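Local coordinates for protein DotI (PDB 3WZ4) that is part of an inner-membrane complex of the Legionella type IVB secretion system, its own precise role being unknown; this chain is the protein's periplasmic domain, at residues Q12-A17 and M115-V120; A20-N25 and S132-G137; L97-Y100 and E105-Q108. All coordinates share one frame; numbering follows the deposited sequence.

Interaction 1. Residues Q12-A17 and M115-V120; sequences QWANQA and MLITRV
Ile117 pushes the end of its side chain between two residues of helix 7-21, its CD1 methyl lying 3.7 Å from Ala14 CB and equally 3.7 Å from Trp13 CZ3. The methyl meets the indole at the edge of its six-membered ring, close to the ring plane, and not over a face. With CG1 beside the backbone N and the chain extended beyond it, Ile117 holds CD1 at full stretch toward the helix. Met115, two residues earlier and on the same side of strand 106-119, reaches Ala14 by another route. This residue is a selenomethionine whose chain is extended at chi2 and then bends at chi3 (-79°), which brings CE to 3.6 Å from Ala14 CB and 3.4 Å from Ala14 O.

The arrangement is consistent with the NTF2-like fold expected for this family: an N-terminal helix laid against a strongly curved antiparallel sheet. Helix 12-17 and strand 115-119 run at 126° to each other, with their axes 10.7 Å apart at closest approach. Ala14, a small residue with its CB toward the strand, also touches Val92 on the adjacent strand 87-101. All four touching residues are buried. The Trp13 ring also packs on Ile129 and Ile131 of strand 129-138 and meets the ring of Phe39 with the planes at about 70°.

Interaction 2. Residues A20-N25 and S132-G137; sequences AAFTYN and SQFVVG
Phe22, Phe134 and Val136 carry most of this contact, which packs the end region of the N-terminal helix onto strand 129-138, consistent with the NTF2-like fold. The first segment lies near the C-terminal end of helix 7-21, where the chain turns toward the short strand 24-25; strand 129-138 is an outermost strand of the curved sheet. Phe22 and Val136 approach from opposite directions: Phe22 CZ comes to 3.8 Å from Val136 CG2, and the methyl sits at the edge of the phenyl ring, near its plane. The second methyl of Val136, CG1, is a little farther from the same ring carbon, at 4.2 Å.

Phe134 reaches in from the same face of the strand as Val136. Its CG is anti to the backbone N (chi1 -165°), and the ring extends toward the helix end until CZ lies 3.7 Å from Ala21 CB. The two phenyl rings meet more loosely, with Phe22 CE2 at the edge of the Phe134 ring. Beyond the two segments, Phe134 packs edge-to-face with Phe48, and its backbone N hydrogen-bonds to Gln47 OE1. Phe22 in turn lies against Ala70, Ile96 and Val98 of the sheet. A pentanediol molecule, probably from the crystallisation liquor, is bound about 3 Å from the Phe22 side chain. The nearest approach between the two rings is Phe22 CE2 to Phe134 CE1, 4.4 Å.

Interaction 3. Residues L97-Y100 and E105-Q108; sequences LVTY and EFTQ
A beta hairpin joins strands 87-101 and 106-119 of the antiparallel sheet, and this contact is its turn-side end, with its centre about 17 Å from the centre of the chain. Tyr100 and Thr107 form a hydrogen-bonded pair: Tyr100 N donates to Thr107 O at 2.8 Å, and Thr107 N returns the bond to Tyr100 O at 2.9 Å. Both are nearly straight, with N-H...O angles of 166° and 167°. The next pair, Thr99 and Gln108, is non-hydrogen-bonded through its backbone, and there the CA atoms come to 4.5 Å.

The side chains of that pair supply a polar link of their own. Thr99 and Gln108 lie side by side on one face of the sheet, pointing the same way, and Gln108 NE2 donates to Thr99 OG1, which lies close to the amide plane. Gln108 is extended beyond CG, which carries its amide far enough to reach the hydroxyl and also across Leu97, whose CD2 is 3.8 Å from NE2. The methyl branch of Thr99 goes to Phe106 instead, with CG2 3.9 Å from CE2 of that ring. On the other face Tyr100 packs against Val68 of strand 67-84 and Val61 of helix 57-63. Close backbone approaches fill in between the bonds, among them a CA-H...O contact from Gln108 CA to Val98 O, 3.1 Å long with an angle of 138° at the hydrogen.

Interactions 1 and 2 both set helix 7-21, or the turn just after it, against the curved sheet, and both rest on apolar packing. Interaction 1 is wholly buried, whereas interaction 2 includes the exposed Val136. They join through neighbouring strands, where Leu116 faces both Ser132 and Gln133 in a classic beta bulge, Leu116 O lying 2.8 Å from Ser132 N, a probable hydrogen bond. Interaction 3 is strand pairing held by backbone and side-chain hydrogen bonds, with much of 105-108 exposed. It shares strand 106-119 with interaction 1, at the far end, and meets interaction 2 where Phe22 CD1 packs 3.8 Å from Val98 CG2.

Interaction 1. Residues Q12-A17 and M115-V120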
loop_
_atom_site.group_PDB
_atom_site.type_symbol
_atom_site.label_atom_id
_atom_site.label_comp_id
_atom_site.label_asym_id
_atom_site.label_seq_id
_atom_site.Cartn_x
_atom_site.Cartn_y
_atom_site.Cartn_z
ATOM N N GLN A 12 -1.333 -7.000 -10.304
ATOM C CA GLN A 12 -1.660 -5.668 -10.803
ATOM C C GLN A 12 -2.341 -4.851 -9.714
ATOM O O GLN A 12 -2.050 -3.669 -9.529
ATOM C CB GLN A 12 -2.563 -5.744 -12.037
ATOM C CG GLN A 12 -1.908 -6.381 -13.253
ATOM C CD GLN A 12 -2.593 -5.986 -14.550
ATOM O OE1 GLN A 12 -3.088 -4.865 -14.688
ATOM N NE2 GLN A 12 -2.626 -6.907 -15.507
ATOM N N TRP A 13 -3.242 -5.499 -8.986
ATOM C CA TRP A 13 -3.964 -4.857 -7.898
ATOM C C TRP A 13 -3.022 -4.425 -6.769
ATOM O O TRP A 13 -3.126 -3.308 -6.257
ATOM C CB TRP A 13 -5.038 -5.802 -7.364
ATOM C CG TRP A 13 -5.946 -5.195 -6.344
ATOM C CD1 TRP A 13 -7.088 -4.487 -6.581
ATOM C CD2 TRP A 13 -5.800 -5.258 -4.920
ATOM N NE1 TRP A 13 -7.660 -4.098 -5.393
ATOM C CE2 TRP A 13 -6.890 -4.561 -4.359
ATOM C CE3 TRP A 13 -4.854 -5.832 -4.067
ATOM C CZ2 TRP A 13 -7.058 -4.424 -2.984
ATOM C CZ3 TRP A 13 -5.023 -5.694 -2.701
ATOM C CH2 TRP A 13 -6.118 -4.996 -2.173
ATOM N N ALA A 14 -2.111 -5.314 -6.383
ATOM C CA ALA A 14 -1.141 -5.016 -5.334
ATOM C C ALA A 14 -0.249 -3.845 -5.742
ATOM O O ALA A 14 0.136 -3.023 -4.911
ATOM C CB ALA A 14 -0.296 -6.247 -5.022
ATOM N N ASN A 15 0.071 -3.782 -7.030
ATOM C CA ASN A 15 0.837 -2.679 -7.589
ATOM C C ASN A 15 0.113 -1.354 -7.377
ATOM O O ASN A 15 0.716 -0.367 -6.964
ATOM C CB ASN A 15 1.080 -2.912 -9.083
ATOM C CG ASN A 15 2.015 -1.885 -9.698
ATOM O OD1 ASN A 15 2.222 -0.805 -9.147
ATOM N ND2 ASN A 15 2.580 -2.220 -10.853
ATOM N N GLN A 16 -1.187 -1.344 -7.659
ATOM C CA GLN A 16 -2.002 -0.145 -7.492
ATOM C C GLN A 16 -2.051 0.293 -6.032
ATOM O O GLN A 16 -1.865 1.470 -5.722
ATOM C CB GLN A 16 -3.428 -0.388 -7.989
ATOM C CG GLN A 16 -3.522 -0.910 -9.411
ATOM C CD GLN A 16 -4.946 -1.282 -9.797
ATOM O OE1 GLN A 16 -5.190 -2.349 -10.361
ATOM N NE2 GLN A 16 -5.892 -0.400 -9.490
ATOM N N ALA A 17 -2.309 -0.661 -5.143
ATOM C CA ALA A 17 -2.440 -0.370 -3.719
ATOM C C ALA A 17 -1.148 0.203 -3.140
ATOM O O ALA A 17 -1.177 1.145 -2.343
ATOM C CB ALA A 17 -2.868 -1.624 -2.953
HETATM N N MSE A 115 3.297 -7.126 0.998
HETATM C CA MSE A 115 1.888 -7.169 1.359
HETATM C C MSE A 115 1.389 -8.600 1.520
HETATM O O MSE A 115 1.727 -9.484 0.730
HETATM C CB MSE A 115 1.046 -6.456 0.296
HETATM C CG MSE A 115 1.306 -4.961 0.170
HETATM SE SE MSE A 115 0.602 -4.211 -1.500
HETATM C CE MSE A 115 2.022 -4.783 -2.712
ATOM N N LEU A 116 0.589 -8.824 2.554
ATOM C CA LEU A 116 -0.172 -10.057 2.657
ATOM C C LEU A 116 -1.584 -9.769 2.167
ATOM O O LEU A 116 -2.286 -8.933 2.730
ATOM C CB LEU A 116 -0.189 -10.584 4.095
ATOM C CG LEU A 116 -1.035 -11.839 4.331
ATOM C CD1 LEU A 116 -0.507 -13.010 3.516
ATOM C CD2 LEU A 116 -1.089 -12.195 5.812
ATOM N N ILE A 117 -1.986 -10.446 1.100
ATOM C CA ILE A 117 -3.300 -10.227 0.515
ATOM C C ILE A 117 -4.175 -11.459 0.706
ATOM O O ILE A 117 -3.738 -12.584 0.456
ATOM C CB ILE A 117 -3.186 -9.884 -0.985
ATOM C CG1 ILE A 117 -2.459 -8.549 -1.161
ATOM C CG2 ILE A 117 -4.561 -9.849 -1.641
ATOM C CD1 ILE A 117 -2.273 -8.142 -2.603
ATOM N N THR A 118 -5.406 -11.249 1.164
ATOM C CA THR A 118 -6.311 -12.361 1.424
ATOM C C THR A 118 -7.677 -12.172 0.775
ATOM O O THR A 118 -8.169 -11.053 0.642
ATOM C CB THR A 118 -6.509 -12.582 2.934
ATOM O OG1 THR A 118 -7.188 -11.453 3.497
ATOM C CG2 THR A 118 -5.167 -12.753 3.627
ATOM N N ARG A 119 -8.282 -13.283 0.368
ATOM C CA ARG A 119 -9.640 -13.261 -0.150
ATOM C C ARG A 119 -10.612 -12.907 0.966
ATOM O O ARG A 119 -10.525 -13.446 2.067
ATOM C CB ARG A 119 -10.009 -14.623 -0.731
ATOM C CG ARG A 119 -9.133 -15.062 -1.883
ATOM C CD ARG A 119 -9.950 -15.215 -3.152
ATOM N NE ARG A 119 -11.176 -15.969 -2.915
ATOM C CZ ARG A 119 -12.080 -16.233 -3.851
ATOM N NH1 ARG A 119 -11.895 -15.806 -5.096
ATOM N NH2 ARG A 119 -13.171 -16.925 -3.546
ATOM N N VAL A 120 -11.529 -11.992 0.678
ATOM C CA VAL A 120 -12.571 -11.626 1.625
ATOM C C VAL A 120 -13.922 -11.644 0.921
ATOM O O VAL A 120 -14.001 -11.908 -0.279
ATOM C CB VAL A 120 -12.326 -10.234 2.243
ATOM C CG1 VAL A 120 -11.087 -10.255 3.127
ATOM C CG2 VAL A 120 -12.197 -9.176 1.151
#

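Interaction 2. Residues A20-N25 and S132-G137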
loop_
_atom_site.group_PDB
_atom_site.type_symbol
_atom_site.label_atom_id
_atom_site.label_comp_id
_atom_site.label_asym_id
_atom_site.label_seq_id
_atom_site.Cartn_x
_atom_site.Cartn_y
_atom_site.Cartn_z
ATOM N N ALA A 20 -0.689 3.778 -4.503
ATOM C CA ALA A 20 -1.685 4.655 -3.902
ATOM C C ALA A 20 -1.269 5.098 -2.502
ATOM O O ALA A 20 -1.488 6.244 -2.112
ATOM C CB ALA A 20 -3.041 3.961 -3.860
ATOM N N ALA A 21 -0.668 4.183 -1.749
ATOM C CA ALA A 21 -0.231 4.480 -0.390
ATOM C C ALA A 21 0.842 5.570 -0.344
ATOM O O ALA A 21 1.020 6.228 0.676
ATOM C CB ALA A 21 0.272 3.216 0.291
ATOM N N PHE A 22 1.554 5.759 -1.450
ATOM C CA PHE A 22 2.598 6.775 -1.506
ATOM C C PHE A 22 2.256 7.881 -2.496
ATOM O O PHE A 22 3.141 8.474 -3.114
ATOM C CB PHE A 22 3.947 6.143 -1.849
ATOM C CG PHE A 22 4.509 5.298 -0.744
ATOM C CD1 PHE A 22 5.278 5.869 0.257
ATOM C CD2 PHE A 22 4.256 3.938 -0.695
ATOM C CE1 PHE A 22 5.793 5.098 1.282
ATOM C CE2 PHE A 22 4.772 3.160 0.327
ATOM C CZ PHE A 22 5.540 3.741 1.315
ATOM N N THR A 23 0.963 8.155 -2.642
ATOM C CA THR A 23 0.503 9.204 -3.544
ATOM C C THR A 23 -0.437 10.151 -2.805
ATOM O O THR A 23 -1.651 9.960 -2.808
ATOM C CB THR A 23 -0.208 8.611 -4.784
ATOM O OG1 THR A 23 0.658 7.668 -5.426
ATOM C CG2 THR A 23 -0.574 9.710 -5.776
ATOM N N TYR A 24 0.136 11.166 -2.164
ATOM C CA TYR A 24 -0.637 12.133 -1.394
ATOM C C TYR A 24 0.187 13.395 -1.146
ATOM O O TYR A 24 1.342 13.477 -1.564
ATOM C CB TYR A 24 -1.081 11.527 -0.063
ATOM C CG TYR A 24 0.056 11.261 0.900
ATOM C CD1 TYR A 24 0.799 10.089 0.826
ATOM C CD2 TYR A 24 0.387 12.182 1.884
ATOM C CE1 TYR A 24 1.842 9.844 1.707
ATOM C CE2 TYR A 24 1.431 11.946 2.768
ATOM C CZ TYR A 24 2.152 10.779 2.676
ATOM O OH TYR A 24 3.187 10.542 3.554
ATOM N N ASN A 25 -0.405 14.377 -0.472
ATOM C CA ASN A 25 0.292 15.631 -0.193
ATOM C C ASN A 25 -0.255 16.366 1.027
ATOM O O ASN A 25 -1.246 15.940 1.624
ATOM C CB ASN A 25 0.271 16.552 -1.417
ATOM C CG ASN A 25 -1.136 16.884 -1.871
ATOM O OD1 ASN A 25 -1.864 17.608 -1.193
ATOM N ND2 ASN A 25 -1.525 16.362 -3.032
ATOM N N SER A 132 -4.056 -7.502 4.328
ATOM C CA SER A 132 -4.070 -7.778 5.764
ATOM C C SER A 132 -2.809 -7.260 6.452
ATOM O O SER A 132 -2.818 -6.962 7.644
ATOM C CB SER A 132 -4.232 -9.277 6.028
ATOM O OG SER A 132 -5.571 -9.687 5.802
ATOM N N GLN A 133 -1.722 -7.159 5.696
ATOM C CA GLN A 133 -0.483 -6.619 6.236
ATOM C C GLN A 133 0.253 -5.812 5.183
ATOM O O GLN A 133 0.390 -6.240 4.038
ATOM C CB GLN A 133 0.421 -7.728 6.779
ATOM C CG GLN A 133 1.649 -7.195 7.506
ATOM C CD GLN A 133 2.533 -8.294 8.060
ATOM O OE1 GLN A 133 2.898 -9.230 7.350
ATOM N NE2 GLN A 133 2.885 -8.182 9.336
ATOM N N PHE A 134 0.722 -4.638 5.587
ATOM C CA PHE A 134 1.421 -3.726 4.702
ATOM C C PHE A 134 2.762 -3.376 5.342
ATOM O O PHE A 134 2.811 -2.669 6.347
ATOM C CB PHE A 134 0.582 -2.464 4.501
ATOM C CG PHE A 134 1.018 -1.617 3.339
ATOM C CD1 PHE A 134 2.038 -0.689 3.482
ATOM C CD2 PHE A 134 0.396 -1.736 2.105
ATOM C CE1 PHE A 134 2.432 0.099 2.417
ATOM C CE2 PHE A 134 0.787 -0.950 1.036
ATOM C CZ PHE A 134 1.804 -0.032 1.192
ATOM N N VAL A 135 3.845 -3.886 4.772
ATOM C CA VAL A 135 5.167 -3.662 5.343
ATOM C C VAL A 135 6.093 -2.935 4.376
ATOM O O VAL A 135 6.228 -3.324 3.215
ATOM C CB VAL A 135 5.817 -4.977 5.797
ATOM C CG1 VAL A 135 7.240 -4.731 6.267
ATOM C CG2 VAL A 135 4.986 -5.624 6.901
ATOM N N VAL A 136 6.723 -1.871 4.863
ATOM C CA VAL A 136 7.653 -1.092 4.058
ATOM C C VAL A 136 9.064 -1.209 4.620
ATOM O O VAL A 136 9.260 -1.191 5.835
ATOM C CB VAL A 136 7.251 0.397 4.012
ATOM C CG1 VAL A 136 8.266 1.197 3.204
ATOM C CG2 VAL A 136 5.852 0.555 3.430
ATOM N N GLY A 137 10.043 -1.333 3.731
ATOM C CA GLY A 137 11.435 -1.401 4.132
ATOM C C GLY A 137 12.328 -0.852 3.040
ATOM O O GLY A 137 11.862 -0.589 1.932
#

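Interaction 3. Residues L97-Y100 and E105-Q108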
loop_
_atom_site.group_PDB
_atom_site.type_symbol
_atom_site.label_atom_id
_atom_site.label_comp_id
_atom_site.label_asym_id
_atom_site.label_seq_id
_atom_site.Cartn_x
_atom_site.Cartn_y
_atom_site.Cartn_z
ATOM N N LEU A 97 10.223 3.519 -6.008
ATOM C CA LEU A 97 10.977 4.745 -5.790
ATOM C C LEU A 97 10.029 5.847 -5.333
ATOM O O LEU A 97 9.207 6.327 -6.110
ATOM C CB LEU A 97 11.702 5.175 -7.066
ATOM C CG LEU A 97 12.541 6.448 -6.931
ATOM C CD1 LEU A 97 13.665 6.237 -5.923
ATOM C CD2 LEU A 97 13.092 6.892 -8.283
ATOM N N VAL A 98 10.143 6.245 -4.070
ATOM C CA VAL A 98 9.262 7.262 -3.514
ATOM C C VAL A 98 9.910 8.640 -3.606
ATOM O O VAL A 98 11.108 8.787 -3.364
ATOM C CB VAL A 98 8.901 6.958 -2.045
ATOM C CG1 VAL A 98 7.917 7.981 -1.514
ATOM C CG2 VAL A 98 8.325 5.553 -1.918
ATOM N N THR A 99 9.112 9.643 -3.962
ATOM C CA THR A 99 9.598 11.012 -4.085
ATOM C C THR A 99 8.819 11.982 -3.193
ATOM O O THR A 99 7.603 12.117 -3.319
ATOM C CB THR A 99 9.524 11.501 -5.543
ATOM O OG1 THR A 99 10.357 10.678 -6.367
ATOM C CG2 THR A 99 9.983 12.947 -5.651
ATOM N N TYR A 100 9.533 12.644 -2.287
ATOM C CA TYR A 100 8.974 13.716 -1.472
ATOM C C TYR A 100 9.543 15.039 -1.971
ATOM O O TYR A 100 10.757 15.240 -1.938
ATOM C CB TYR A 100 9.364 13.528 -0.006
ATOM C CG TYR A 100 8.875 12.244 0.626
ATOM C CD1 TYR A 100 9.563 11.051 0.443
ATOM C CD2 TYR A 100 7.736 12.230 1.423
ATOM C CE1 TYR A 100 9.125 9.876 1.028
ATOM C CE2 TYR A 100 7.290 11.058 2.012
ATOM C CZ TYR A 100 7.988 9.884 1.809
ATOM O OH TYR A 100 7.552 8.716 2.391
ATOM N N GLU A 105 12.488 21.477 -1.625
ATOM C CA GLU A 105 13.038 20.150 -1.348
ATOM C C GLU A 105 12.767 19.112 -2.437
ATOM O O GLU A 105 11.790 19.207 -3.182
ATOM C CB GLU A 105 12.523 19.625 -0.007
ATOM C CG GLU A 105 13.049 20.374 1.205
ATOM C CD GLU A 105 12.716 19.670 2.504
ATOM O OE1 GLU A 105 12.871 20.290 3.577
ATOM O OE2 GLU A 105 12.303 18.491 2.450
ATOM N N PHE A 106 13.649 18.118 -2.510
ATOM C CA PHE A 106 13.486 16.979 -3.406
ATOM C C PHE A 106 14.270 15.791 -2.856
ATOM O O PHE A 106 15.498 15.755 -2.939
ATOM C CB PHE A 106 13.963 17.327 -4.817
ATOM C CG PHE A 106 13.682 16.258 -5.837
ATOM C CD1 PHE A 106 14.547 15.187 -5.997
ATOM C CD2 PHE A 106 12.558 16.328 -6.643
ATOM C CE1 PHE A 106 14.294 14.205 -6.938
ATOM C CE2 PHE A 106 12.299 15.351 -7.584
ATOM C CZ PHE A 106 13.168 14.288 -7.732
ATOM N N THR A 107 13.555 14.823 -2.291
ATOM C CA THR A 107 14.184 13.663 -1.668
ATOM C C THR A 107 13.553 12.365 -2.156
ATOM O O THR A 107 12.328 12.253 -2.236
ATOM C CB THR A 107 14.071 13.732 -0.136
ATOM O OG1 THR A 107 14.786 14.878 0.342
ATOM C CG2 THR A 107 14.643 12.474 0.506
ATOM N N GLN A 108 14.392 11.384 -2.477
ATOM C CA GLN A 108 13.911 10.104 -2.989
ATOM C C GLN A 108 14.347 8.915 -2.135
ATOM O O GLN A 108 15.437 8.913 -1.562
ATOM C CB GLN A 108 14.352 9.909 -4.440
ATOM C CG GLN A 108 13.683 10.864 -5.413
ATOM C CD GLN A 108 14.035 10.569 -6.857
ATOM O OE1 GLN A 108 15.183 10.259 -7.176
ATOM N NE2 GLN A 108 13.045 10.659 -7.740
#